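Local atomic coordinates of L-threonine 3-dehydrogenase (Clostridioides difficile, PDB entry 7OL1), a protein that probably catalyses the NAD-dependent oxidation of the L-threonine side-chain hydroxyl, giving 2-amino-3-oxobutanoate. Residues T155-N160 / S169-C174; T135-A140 / V165-G170; A273-K278 / Y319-M324; A208-Y213 / K219-Y224; N44-Q49 / L246-A251. All coordinates share one frame; numbering follows the deposited sequence.

Contact 1: residues T155-N160 / S169-C174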
# COMPACT_ATOMS: atom_id res chain seq x y z
N THR A 155 -3.11 -13.01 -0.34
CA THR A 155 -4.36 -12.92 0.44
C THR A 155 -4.65 -11.46 0.77
O THR A 155 -4.06 -10.60 0.18
CB THR A 155 -4.32 -13.83 1.68
OG1 THR A 155 -5.56 -13.75 2.39
CG2 THR A 155 -3.17 -13.51 2.62
N LEU A 156 -5.57 -11.24 1.67
CA LEU A 156 -6.15 -9.94 2.01
C LEU A 156 -5.15 -9.29 2.97
O LEU A 156 -4.77 -9.96 3.98
CB LEU A 156 -7.53 -10.23 2.61
CG LEU A 156 -8.42 -9.03 2.91
CD1 LEU A 156 -9.78 -9.22 2.27
CD2 LEU A 156 -8.55 -8.79 4.42
N GLN A 157 -4.69 -8.07 2.61
CA GLN A 157 -3.71 -7.22 3.34
C GLN A 157 -4.34 -5.84 3.54
O GLN A 157 -4.20 -4.93 2.62
CB GLN A 157 -2.39 -7.14 2.56
CG GLN A 157 -1.63 -8.46 2.52
CD GLN A 157 -0.41 -8.41 1.63
OE1 GLN A 157 -0.50 -8.35 0.40
NE2 GLN A 157 0.75 -8.47 2.27
N ARG A 158 -5.07 -5.71 4.66
CA ARG A 158 -5.68 -4.43 5.13
C ARG A 158 -5.38 -4.22 6.61
O ARG A 158 -6.30 -4.24 7.43
CB ARG A 158 -7.19 -4.42 4.90
CG ARG A 158 -7.61 -4.79 3.49
CD ARG A 158 -7.50 -3.69 2.46
NE ARG A 158 -8.05 -2.44 2.95
CZ ARG A 158 -8.41 -1.44 2.17
NH1 ARG A 158 -8.30 -1.56 0.85
NH2 ARG A 158 -8.90 -0.34 2.70
N PRO A 159 -4.12 -3.92 7.01
CA PRO A 159 -3.79 -3.72 8.42
C PRO A 159 -4.22 -2.31 8.87
O PRO A 159 -4.41 -1.46 8.04
CB PRO A 159 -2.27 -3.93 8.41
CG PRO A 159 -1.86 -3.32 7.10
CD PRO A 159 -2.97 -3.68 6.13
N ASN A 160 -4.40 -2.14 10.17
CA ASN A 160 -4.96 -0.93 10.83
C ASN A 160 -3.86 -0.23 11.66
O ASN A 160 -4.20 0.74 12.37
CB ASN A 160 -6.15 -1.31 11.72
CG ASN A 160 -5.77 -2.28 12.84
OD1 ASN A 160 -4.83 -3.08 12.73
ND2 ASN A 160 -6.49 -2.24 13.94
N SER A 169 2.43 -1.12 1.57
CA SER A 169 2.83 -0.07 0.59
C SER A 169 4.19 -0.43 -0.00
O SER A 169 4.36 -0.35 -1.23
CB SER A 169 2.87 1.29 1.20
OG SER A 169 1.56 1.73 1.51
N GLY A 170 5.11 -0.87 0.86
CA GLY A 170 6.47 -1.26 0.47
C GLY A 170 6.51 -2.54 -0.35
O GLY A 170 7.25 -2.55 -1.34
N GLU A 171 5.80 -3.59 0.05
CA GLU A 171 5.70 -4.83 -0.77
C GLU A 171 5.30 -4.41 -2.19
O GLU A 171 6.04 -4.75 -3.15
CB GLU A 171 4.74 -5.83 -0.15
CG GLU A 171 5.33 -6.61 1.01
CD GLU A 171 4.33 -7.52 1.72
OE1 GLU A 171 4.54 -7.83 2.91
OE2 GLU A 171 3.34 -7.94 1.08
N LEU A 172 4.24 -3.63 -2.33
CA LEU A 172 3.70 -3.21 -3.65
C LEU A 172 4.77 -2.48 -4.45
O LEU A 172 4.89 -2.71 -5.66
CB LEU A 172 2.48 -2.33 -3.42
CG LEU A 172 1.26 -3.12 -2.94
CD1 LEU A 172 0.14 -2.23 -2.43
CD2 LEU A 172 0.75 -3.98 -4.08
N LEU A 173 5.55 -1.66 -3.76
CA LEU A 173 6.51 -0.72 -4.40
C LEU A 173 7.74 -1.52 -4.83
O LEU A 173 8.23 -1.34 -5.99
CB LEU A 173 6.83 0.32 -3.34
CG LEU A 173 7.24 1.71 -3.81
CD1 LEU A 173 6.35 2.21 -4.93
CD2 LEU A 173 7.17 2.63 -2.61
N CYS A 174 8.21 -2.37 -3.93
CA CYS A 174 9.33 -3.28 -4.24
C CYS A 174 8.95 -4.18 -5.42
O CYS A 174 9.82 -4.34 -6.31
CB CYS A 174 9.72 -4.08 -3.01
SG CYS A 174 10.39 -3.05 -1.68

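Contact 2: residues T135-A140 / V165-G170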
# COMPACT_ATOMS: atom_id res chain seq x y z
N THR A 135 14.35 -5.90 1.30
CA THR A 135 13.53 -5.22 2.32
C THR A 135 12.75 -6.25 3.13
O THR A 135 11.99 -7.03 2.59
CB THR A 135 12.46 -4.35 1.65
OG1 THR A 135 12.96 -3.92 0.38
CG2 THR A 135 12.02 -3.22 2.56
N PRO A 136 12.88 -6.27 4.46
CA PRO A 136 12.04 -7.11 5.29
C PRO A 136 10.66 -6.48 5.42
O PRO A 136 10.58 -5.30 5.35
CB PRO A 136 12.74 -7.12 6.64
CG PRO A 136 13.49 -5.81 6.69
CD PRO A 136 13.80 -5.45 5.26
N SER A 137 9.64 -7.33 5.49
CA SER A 137 8.21 -7.03 5.74
C SER A 137 7.83 -7.77 7.01
O SER A 137 8.75 -8.15 7.71
CB SER A 137 7.36 -7.41 4.57
OG SER A 137 6.05 -6.91 4.74
N SER A 138 6.54 -7.94 7.33
CA SER A 138 6.12 -8.41 8.68
C SER A 138 4.74 -9.06 8.62
O SER A 138 3.91 -8.63 7.76
CB SER A 138 6.11 -7.23 9.66
OG SER A 138 5.80 -7.60 11.00
N ILE A 139 4.46 -9.96 9.56
CA ILE A 139 3.07 -10.40 9.90
C ILE A 139 2.18 -9.17 10.02
O ILE A 139 0.95 -9.33 9.83
CB ILE A 139 3.00 -11.24 11.19
CG1 ILE A 139 4.13 -10.88 12.17
CG2 ILE A 139 2.98 -12.71 10.85
CD1 ILE A 139 3.96 -11.43 13.59
N ALA A 140 2.76 -7.99 10.32
CA ALA A 140 2.01 -6.74 10.57
C ALA A 140 1.33 -6.26 9.28
O ALA A 140 0.35 -5.47 9.37
CB ALA A 140 2.91 -5.72 11.19
N VAL A 165 0.70 -0.66 7.43
CA VAL A 165 0.41 0.05 6.16
C VAL A 165 1.72 0.28 5.39
O VAL A 165 1.68 0.21 4.16
CB VAL A 165 -0.29 1.38 6.47
CG1 VAL A 165 -0.33 2.31 5.26
CG2 VAL A 165 -1.66 1.11 7.06
N THR A 166 2.81 0.61 6.09
CA THR A 166 4.08 0.96 5.42
C THR A 166 4.61 -0.33 4.78
O THR A 166 5.05 -0.25 3.62
CB THR A 166 5.09 1.70 6.32
OG1 THR A 166 5.56 0.92 7.42
CG2 THR A 166 4.53 2.97 6.91
N LYS A 167 4.46 -1.48 5.44
CA LYS A 167 4.94 -2.80 4.94
C LYS A 167 4.12 -3.25 3.70
O LYS A 167 4.73 -3.72 2.67
CB LYS A 167 4.97 -3.77 6.12
CG LYS A 167 6.04 -3.45 7.15
CD LYS A 167 7.48 -3.37 6.58
CE LYS A 167 7.93 -1.99 6.11
NZ LYS A 167 9.17 -2.03 5.31
N VAL A 168 2.82 -3.01 3.68
CA VAL A 168 2.05 -3.36 2.46
C VAL A 168 2.46 -2.43 1.33
O VAL A 168 2.67 -2.93 0.22
CB VAL A 168 0.53 -3.33 2.69
CG1 VAL A 168 -0.19 -3.60 1.38
CG2 VAL A 168 0.14 -4.30 3.79
N SER A 169 2.43 -1.12 1.57
CA SER A 169 2.83 -0.07 0.59
C SER A 169 4.19 -0.43 -0.00
O SER A 169 4.36 -0.35 -1.23
CB SER A 169 2.87 1.29 1.20
OG SER A 169 1.56 1.73 1.51
N GLY A 170 5.11 -0.87 0.86
CA GLY A 170 6.47 -1.26 0.47
C GLY A 170 6.51 -2.54 -0.35
O GLY A 170 7.25 -2.55 -1.34

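Contact 3: residues A273-K278 / Y319-M324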
# COMPACT_ATOMS: atom_id res chain seq x y z
N ALA A 273 6.50 -22.32 28.23
CA ALA A 273 6.55 -22.74 29.65
C ALA A 273 6.89 -24.24 29.72
O ALA A 273 7.94 -24.57 30.28
CB ALA A 273 5.23 -22.44 30.31
N ASP A 274 6.05 -25.09 29.11
CA ASP A 274 6.17 -26.58 29.12
C ASP A 274 7.51 -27.02 28.52
O ASP A 274 8.04 -28.07 28.97
CB ASP A 274 5.02 -27.26 28.36
CG ASP A 274 3.65 -27.13 29.00
OD1 ASP A 274 3.52 -26.42 30.02
OD2 ASP A 274 2.70 -27.74 28.46
N SER A 275 8.03 -26.28 27.54
CA SER A 275 9.38 -26.51 26.94
C SER A 275 10.43 -26.01 27.94
O SER A 275 11.46 -26.70 28.09
CB SER A 275 9.53 -25.84 25.59
OG SER A 275 10.43 -26.60 24.77
N ILE A 276 10.18 -24.87 28.59
CA ILE A 276 11.10 -24.30 29.62
C ILE A 276 11.18 -25.30 30.78
O ILE A 276 12.30 -25.78 31.06
CB ILE A 276 10.65 -22.89 30.06
CG1 ILE A 276 10.79 -21.89 28.91
CG2 ILE A 276 11.41 -22.43 31.30
CD1 ILE A 276 10.88 -20.43 29.33
N LYS A 277 10.04 -25.65 31.38
CA LYS A 277 9.96 -26.49 32.61
C LYS A 277 10.60 -27.87 32.34
O LYS A 277 11.24 -28.40 33.26
CB LYS A 277 8.54 -26.50 33.19
CG LYS A 277 7.65 -27.67 32.77
CD LYS A 277 6.18 -27.54 33.16
CE LYS A 277 5.41 -28.83 32.93
NZ LYS A 277 3.95 -28.65 33.07
N LYS A 278 10.53 -28.42 31.11
CA LYS A 278 11.24 -29.67 30.71
C LYS A 278 12.75 -29.59 30.99
O LYS A 278 13.43 -30.62 30.79
CB LYS A 278 11.03 -29.98 29.22
CG LYS A 278 11.83 -31.16 28.67
CD LYS A 278 11.39 -31.63 27.29
CE LYS A 278 9.92 -31.39 27.00
NZ LYS A 278 9.44 -32.14 25.81
N TYR A 319 15.49 -24.77 14.14
CA TYR A 319 15.05 -24.69 15.55
C TYR A 319 13.53 -24.82 15.63
O TYR A 319 12.84 -23.99 15.04
CB TYR A 319 15.58 -23.41 16.22
CG TYR A 319 17.09 -23.36 16.27
CD1 TYR A 319 17.83 -23.24 15.10
CD2 TYR A 319 17.78 -23.45 17.47
CE1 TYR A 319 19.21 -23.19 15.12
CE2 TYR A 319 19.17 -23.38 17.51
CZ TYR A 319 19.89 -23.27 16.32
OH TYR A 319 21.25 -23.27 16.31
N ASP A 320 13.06 -25.87 16.31
CA ASP A 320 11.69 -26.03 16.86
C ASP A 320 11.69 -25.44 18.27
O ASP A 320 12.78 -25.06 18.75
CB ASP A 320 11.26 -27.50 16.89
CG ASP A 320 12.29 -28.41 17.55
OD1 ASP A 320 13.29 -28.76 16.86
OD2 ASP A 320 12.12 -28.74 18.74
N LEU A 321 10.53 -25.39 18.94
CA LEU A 321 10.40 -24.73 20.28
C LEU A 321 11.36 -25.38 21.29
O LEU A 321 11.86 -24.69 22.18
CB LEU A 321 8.94 -24.80 20.74
CG LEU A 321 8.68 -24.41 22.20
CD1 LEU A 321 9.18 -23.01 22.52
CD2 LEU A 321 7.19 -24.51 22.53
N ASP A 322 11.62 -26.68 21.18
CA ASP A 322 12.54 -27.36 22.12
C ASP A 322 13.94 -26.81 21.84
O ASP A 322 14.43 -26.06 22.69
CB ASP A 322 12.43 -28.88 22.07
CG ASP A 322 11.64 -29.42 23.25
OD1 ASP A 322 10.40 -29.47 23.16
OD2 ASP A 322 12.28 -29.74 24.28
N LYS A 323 14.49 -27.13 20.66
CA LYS A 323 15.90 -26.82 20.29
C LYS A 323 16.21 -25.38 20.72
O LYS A 323 17.24 -25.16 21.39
CB LYS A 323 16.18 -27.01 18.79
CG LYS A 323 17.35 -27.93 18.48
CD LYS A 323 18.32 -27.41 17.44
CE LYS A 323 19.67 -28.11 17.49
NZ LYS A 323 20.56 -27.63 16.40
N MET A 324 15.31 -24.46 20.40
CA MET A 324 15.42 -23.04 20.80
C MET A 324 15.56 -22.95 22.33
O MET A 324 16.58 -22.40 22.79
CB MET A 324 14.20 -22.24 20.36
CG MET A 324 14.31 -20.77 20.67
SD MET A 324 13.09 -19.81 19.77
CE MET A 324 11.67 -19.96 20.84

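Contact 4: residues A208-Y213 / K219-Y224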
# COMPACT_ATOMS: atom_id res chain seq x y z
N ALA A 208 8.19 -13.76 24.38
CA ALA A 208 8.90 -15.06 24.20
C ALA A 208 10.40 -14.90 24.42
O ALA A 208 11.05 -15.94 24.48
CB ALA A 208 8.61 -15.67 22.86
N VAL A 209 10.93 -13.68 24.53
CA VAL A 209 12.36 -13.45 24.90
C VAL A 209 12.46 -13.30 26.42
O VAL A 209 13.13 -14.15 27.04
CB VAL A 209 12.98 -12.25 24.17
CG1 VAL A 209 14.46 -12.11 24.50
CG2 VAL A 209 12.79 -12.36 22.66
N ASP A 210 11.77 -12.30 27.00
CA ASP A 210 11.76 -11.99 28.45
C ASP A 210 11.47 -13.25 29.29
O ASP A 210 12.01 -13.34 30.40
CB ASP A 210 10.77 -10.86 28.79
CG ASP A 210 11.14 -9.99 29.98
OD1 ASP A 210 12.28 -10.13 30.51
OD2 ASP A 210 10.29 -9.16 30.38
N ILE A 211 10.66 -14.18 28.81
CA ILE A 211 10.31 -15.44 29.54
C ILE A 211 11.60 -16.17 29.93
O ILE A 211 11.65 -16.71 31.05
CB ILE A 211 9.37 -16.35 28.73
CG1 ILE A 211 8.72 -17.42 29.61
CG2 ILE A 211 10.10 -16.97 27.54
CD1 ILE A 211 7.68 -18.25 28.91
N TYR A 212 12.59 -16.22 29.05
CA TYR A 212 13.86 -16.97 29.28
C TYR A 212 14.71 -16.23 30.32
O TYR A 212 15.40 -16.90 31.12
CB TYR A 212 14.64 -17.17 27.98
CG TYR A 212 14.00 -18.12 26.99
CD1 TYR A 212 14.04 -19.48 27.19
CD2 TYR A 212 13.39 -17.65 25.85
CE1 TYR A 212 13.47 -20.36 26.29
CE2 TYR A 212 12.80 -18.52 24.94
CZ TYR A 212 12.84 -19.88 25.15
OH TYR A 212 12.28 -20.73 24.25
N TYR A 213 14.67 -14.89 30.30
CA TYR A 213 15.37 -14.00 31.28
C TYR A 213 14.75 -14.29 32.65
O TYR A 213 15.47 -14.79 33.53
CB TYR A 213 15.34 -12.53 30.84
CG TYR A 213 16.34 -12.13 29.77
CD1 TYR A 213 16.30 -12.72 28.52
CD2 TYR A 213 17.32 -11.17 29.99
CE1 TYR A 213 17.20 -12.37 27.52
CE2 TYR A 213 18.23 -10.82 29.00
CZ TYR A 213 18.17 -11.42 27.75
OH TYR A 213 19.01 -11.11 26.73
N LYS A 219 12.25 -17.74 39.09
CA LYS A 219 11.86 -19.04 38.48
C LYS A 219 10.43 -18.89 37.94
O LYS A 219 9.76 -19.92 37.73
CB LYS A 219 12.00 -20.14 39.53
CG LYS A 219 12.64 -21.43 39.06
CD LYS A 219 14.13 -21.32 38.80
CE LYS A 219 14.95 -21.15 40.07
NZ LYS A 219 16.40 -21.20 39.79
N ARG A 220 10.02 -17.64 37.69
CA ARG A 220 8.61 -17.17 37.64
C ARG A 220 8.52 -16.08 36.55
O ARG A 220 9.36 -15.14 36.60
CB ARG A 220 8.22 -16.75 39.07
CG ARG A 220 7.23 -15.59 39.21
CD ARG A 220 7.85 -14.29 39.72
NE ARG A 220 8.78 -13.66 38.78
CZ ARG A 220 8.67 -12.44 38.23
NH1 ARG A 220 7.65 -11.64 38.51
NH2 ARG A 220 9.59 -12.02 37.38
N TYR A 221 7.60 -16.21 35.58
CA TYR A 221 7.29 -15.17 34.56
C TYR A 221 5.83 -14.70 34.66
O TYR A 221 4.93 -15.57 34.75
CB TYR A 221 7.53 -15.64 33.12
CG TYR A 221 7.40 -14.54 32.09
CD1 TYR A 221 7.91 -13.27 32.34
CD2 TYR A 221 6.77 -14.75 30.87
CE1 TYR A 221 7.79 -12.24 31.41
CE2 TYR A 221 6.65 -13.73 29.93
CZ TYR A 221 7.17 -12.47 30.21
OH TYR A 221 7.07 -11.43 29.32
N LYS A 222 5.63 -13.37 34.60
CA LYS A 222 4.33 -12.67 34.47
C LYS A 222 4.10 -12.29 33.00
O LYS A 222 4.68 -11.28 32.57
CB LYS A 222 4.35 -11.42 35.36
CG LYS A 222 3.03 -10.66 35.49
CD LYS A 222 3.10 -9.49 36.48
CE LYS A 222 2.91 -9.90 37.93
NZ LYS A 222 1.51 -10.24 38.24
N SER A 223 3.30 -13.08 32.26
CA SER A 223 2.95 -12.87 30.82
C SER A 223 2.05 -11.64 30.69
O SER A 223 1.10 -11.53 31.47
CB SER A 223 2.26 -14.07 30.19
OG SER A 223 2.90 -15.30 30.53
N TYR A 224 2.34 -10.77 29.72
CA TYR A 224 1.47 -9.61 29.36
C TYR A 224 0.51 -10.08 28.26
O TYR A 224 -0.38 -9.30 27.83
CB TYR A 224 2.31 -8.35 29.05
CG TYR A 224 3.38 -8.44 27.98
CD1 TYR A 224 4.67 -8.84 28.27
CD2 TYR A 224 3.10 -8.08 26.67
CE1 TYR A 224 5.65 -8.92 27.28
CE2 TYR A 224 4.06 -8.14 25.68
CZ TYR A 224 5.35 -8.56 25.97
OH TYR A 224 6.27 -8.62 24.97

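Contact 5: residues N44-Q49 / L246-A251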
# COMPACT_ATOMS: atom_id res chain seq x y z
N ASN A 44 31.66 -12.30 9.14
CA ASN A 44 32.31 -13.63 9.28
C ASN A 44 32.31 -14.37 7.94
O ASN A 44 33.32 -15.01 7.64
CB ASN A 44 31.64 -14.52 10.32
CG ASN A 44 31.80 -14.00 11.73
OD1 ASN A 44 32.63 -13.12 12.00
ND2 ASN A 44 31.02 -14.52 12.65
N GLU A 45 31.23 -14.24 7.16
CA GLU A 45 30.96 -15.10 5.97
C GLU A 45 31.43 -14.45 4.67
O GLU A 45 31.56 -15.19 3.67
CB GLU A 45 29.47 -15.41 5.87
CG GLU A 45 28.98 -16.34 6.96
CD GLU A 45 27.56 -16.85 6.84
OE1 GLU A 45 27.00 -16.96 5.70
OE2 GLU A 45 27.02 -17.16 7.90
N TYR A 46 31.59 -13.13 4.64
CA TYR A 46 31.82 -12.39 3.37
C TYR A 46 33.00 -11.41 3.50
O TYR A 46 33.38 -10.85 2.45
CB TYR A 46 30.54 -11.65 2.95
CG TYR A 46 29.42 -12.51 2.43
CD1 TYR A 46 28.58 -13.19 3.29
CD2 TYR A 46 29.17 -12.62 1.07
CE1 TYR A 46 27.56 -14.00 2.82
CE2 TYR A 46 28.14 -13.40 0.58
CZ TYR A 46 27.33 -14.10 1.46
OH TYR A 46 26.31 -14.85 0.97
N GLY A 47 33.49 -11.16 4.72
CA GLY A 47 34.73 -10.39 4.96
C GLY A 47 34.45 -9.08 5.67
O GLY A 47 33.62 -8.32 5.15
N GLU A 48 35.16 -8.81 6.78
CA GLU A 48 35.02 -7.59 7.62
C GLU A 48 35.04 -6.32 6.73
O GLU A 48 34.38 -5.30 7.10
CB GLU A 48 36.12 -7.59 8.68
CG GLU A 48 35.71 -8.20 10.02
CD GLU A 48 35.63 -7.19 11.15
OE1 GLU A 48 36.22 -6.10 11.02
OE2 GLU A 48 34.97 -7.50 12.18
N GLN A 49 35.69 -6.42 5.56
CA GLN A 49 36.06 -5.30 4.66
C GLN A 49 35.06 -5.17 3.51
O GLN A 49 35.20 -4.23 2.70
CB GLN A 49 37.49 -5.53 4.15
CG GLN A 49 38.47 -4.38 4.40
CD GLN A 49 38.30 -3.63 5.71
OE1 GLN A 49 38.31 -4.19 6.82
NE2 GLN A 49 38.18 -2.31 5.61
N LEU A 246 17.54 -16.52 0.58
CA LEU A 246 16.66 -15.80 -0.39
C LEU A 246 17.47 -14.80 -1.23
O LEU A 246 17.23 -14.77 -2.47
CB LEU A 246 15.46 -15.12 0.28
CG LEU A 246 14.64 -14.22 -0.66
CD1 LEU A 246 14.21 -14.97 -1.91
CD2 LEU A 246 13.43 -13.60 0.04
N ILE A 247 18.37 -14.00 -0.65
CA ILE A 247 19.10 -12.97 -1.47
C ILE A 247 19.79 -13.66 -2.66
O ILE A 247 19.73 -13.09 -3.81
CB ILE A 247 20.07 -12.09 -0.64
CG1 ILE A 247 19.33 -10.94 0.05
CG2 ILE A 247 21.17 -11.54 -1.54
CD1 ILE A 247 19.98 -10.41 1.31
N GLU A 248 20.35 -14.85 -2.39
CA GLU A 248 21.29 -15.60 -3.27
C GLU A 248 20.57 -16.68 -4.08
O GLU A 248 21.22 -17.27 -4.95
CB GLU A 248 22.41 -16.22 -2.43
CG GLU A 248 23.20 -15.17 -1.68
CD GLU A 248 24.63 -15.55 -1.35
OE1 GLU A 248 24.82 -16.55 -0.63
OE2 GLU A 248 25.55 -14.81 -1.80
N ALA A 249 19.30 -16.94 -3.81
CA ALA A 249 18.50 -17.96 -4.52
C ALA A 249 18.52 -17.70 -6.02
O ALA A 249 18.62 -16.57 -6.47
CB ALA A 249 17.10 -17.99 -3.98
N PRO A 250 18.37 -18.75 -6.86
CA PRO A 250 18.28 -18.57 -8.30
C PRO A 250 17.03 -17.74 -8.63
O PRO A 250 15.96 -18.10 -8.18
CB PRO A 250 18.20 -20.01 -8.86
CG PRO A 250 18.70 -20.88 -7.73
CD PRO A 250 18.26 -20.17 -6.47
N ALA A 251 17.20 -16.68 -9.40
CA ALA A 251 16.14 -15.74 -9.85
C ALA A 251 14.92 -16.47 -10.41
O ALA A 251 13.81 -16.12 -10.00
CB ALA A 251 16.70 -14.81 -10.91

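Contact 1: residues T155-N160 / S169-C174
Gln157 and Glu171 reach for each other with side chains of nearly the same shape. In each, CG lies opposite the carbonyl carbon (chi1 -68° in Gln157, -79° in Glu171) and the chain then runs straight, so a loop and a helix whose nearest CA atoms, those of Gln157 and Ser169, are 10.1 Å apart can be joined by their ends alone. The meeting point is one hydrogen bond, from Gln157 NE2 to Glu171 OE2 at 2.9 Å, with an N-H...O angle of 161°. The acceptor sits close to the amide plane of Gln157, while the donor comes in on the syn side of OE2, somewhat out of the carboxylate plane; the two planes are turned moderately against each other. Glu171 is buried and has other partners. Its OE1 takes a hydrogen bond with Ser137, and OE2 is also salt-bridged to Arg189 and to Arg158 of the second subunit, a cationic setting that would be expected to keep the carboxylate ionised. By symmetry Arg158 pairs with Glu171 of the second subunit, and Leu172 packs on Val165 of that chain. Helix 162-181 thus forms part of the dimer interface, as in the four-helix bundle typical of extended short-chain dehydrogenases.

Contact 2: residues T135-A140 / V165-G170
The flat group that Lys167 meets is the peptide linking Pro136 and Ser137, and the lysine passes its oxygen-bearing edge instead of lying over a face. Lys167 CD runs along that edge, 3.9 Å from Pro136 O and 3.8 Å from Ser137 CA. The chain is bent twice, at chi2 (-56°) and chi3 (90°), which folds it back along the strand instead of letting it project straight across. As a result NZ arrives beside the carbonyl, 3.6 Å from Pro136 O, a polar approach too loose to count as a hydrogen bond, and Thr135 CG2 comes up to NZ at 4.1 Å. Nearer the helix, Ser137 OG touches the root of the same side chain, at Lys167 CB, 3.6 Å away. The serine hydroxyl has its polar partner in Glu171, one turn further along the helix. This is strand-to-helix packing within a Rossmann fold: strand 132-138 is parallel to strand 184-194, with helix 162-181 on the crossover between them, and Thr135 and Ser137 make backbone hydrogen bonds to Arg186 and Val188. Tyr163 and Lys167, four positions apart, match the Tyr-x-x-x-Lys motif of the short-chain dehydrogenases, whose lysine in relatives binds the nicotinamide ribose of the cofactor; the same role is likely here, although the crystal holds the apoenzyme. Tyr163 itself packs on Ser138, the last residue of the strand, and on Ala140 just beyond it. On another side of the helix Thr166 and Ser169 lie against helix 108-129, and Val168 meets Leu172 of the second subunit.

Contact 3: residues A273-K278 / Y319-M324
Two helices of the C-terminal part of the chain, 269-277 and 321-334, pack through Ser275, which faces Leu321 and Asp322 in the first turn of the later helix. The serine has an apolar and a polar side. Its CB rests on the branch point of the leucine, 3.8 Å from Leu321 CG; with that CG turned opposite the backbone N (chi1 169°), both leucine methyls also come within reach of the serine carbon. Its hydroxyl reaches the aspartate, Ser275 OG lying 3.3 Å from Asp322 OD1, a weak hydrogen bond that is not settled; Ser275 OG is also in weak hydrogen-bonding contact with Thr325 OG1. The closest CA pair, Ser275 and Asp322, is 5.8 Å apart. Asp320 is the N-cap of helix 321-334: its OD2 takes weak bonds from the backbone N atoms of Asp322 and Lys323. Asp320 and Asp322 thus both lie at the start of the helix, where its dipole would be expected to favour negative charge. Lys278 adds an outer layer. Its side chain runs at about a right angle to that of Asp322, laying CD 3.7 Å from Asp322 OD2, while NZ makes only a long salt bridge, 3.9 Å, to Asp322 OD1. Tyr279 packs on the same aspartate. Deeper in, Ile276 and Met324 turn to Tyr212 of helix 207-217, and Phe267 lies against both Leu321 and Met324.

Contact 4: residues A208-Y213 / K219-Y224
The ring of Tyr221 lies flat against the backbone of helix 207-217 at Ile211. Ile211 CA stands over one face, 3.9 Å from the ring centroid and only 14° off the normal, a CH-pi contact. With CG opposite the backbone N (chi1 -172°), the tyrosine is swung out from its strand and across the helix turn. The isoleucine side chain crosses it at about a right angle and covers the part of the ring nearest the strand: Ile211 CG1 is 3.5 Å from Tyr221 CD2, and Ile211 CB is 3.7 Å from the same atom. At the far end Asp210 takes over, through carbon more than through charge, with Asp210 CB 3.8 Å from Tyr221 OH. Its carboxylate is turned 67° from the ring plane and stays further off, Asp210 OD2 being 4.1 Å from Tyr221 OH. The opposite face of the ring is met by its own strand, where Ser223 N sits 4.0 Å above the plane near the rim, so atoms of strand and helix lie over the ring, one on each face. Tyr207 and Glu214, a turn before and a turn after, also touch it. Strand 220-223 pairs in parallel with strand 284-287 through backbone bonds of Tyr221 to Val284 and Glu286, helix 207-217 packs on this two-stranded sheet, and beyond it Ile211 and Tyr212 meet helix 269-277, with Tyr212 also touching helix 321-334.

Contact 5: residues N44-Q49 / L246-A251
Tyr46, near the C-terminal end of helix 33-46, faces Glu248, and it differs from the residue before it in how it greets that side chain. Glu45 keeps its distance: its OE1 remains 6.7 Å from Glu248 OE1, a separation of like charges, and its other oxygen is salt-bridged to Lys41. Tyr46 makes the contact. CG beside the backbone N (chi1 -72°) directs the ring toward helix 236-248, while the extended glutamate arrives from the opposite direction. The phenol oxygen meets the end of the carboxylate almost evenly: Tyr46 OH is 2.8 Å from Glu248 OE1 and 2.9 Å from Glu248 OE2. The planes of ring and carboxylate are 59° apart, with OE2 near the ring plane at its edge. Glu248 OE2 also accepts a hydrogen bond from the backbone N of Met22, whose side chain packs on Tyr46. Gly47, with phi 114°, then turns the chain away. The contact lies at the surface of the Rossmann domain: Met22, just ahead of strand 25-28, sits between the two helix ends, while Leu246 and Ile247 pack on Phe134 of strand 132-138, and Leu246 also on Val188 of strand 184-194.

Overall arrangement
Contacts 1 and 2 share helix 162-181 and have centres 6 Å apart; Glu171 OE1 and Ser137 OG, 2.5 Å apart and probably hydrogen-bonded, join them directly. Both reach the second subunit, and contact 2 also carries the lysine of the likely active site. Contact 5 lies in the same Rossmann domain, its centre about 23 Å from that of contact 2. Contacts 3 and 4 form a separate pair, centres about 13 Å apart, where Ile276 CD1 meets Ile211 CG1 at 3.7 Å and Met324 packs on Tyr212. Their centres lie about 29 and 28 Å from that of contact 2, in a region consistent with the smaller substrate-binding lobe of this family.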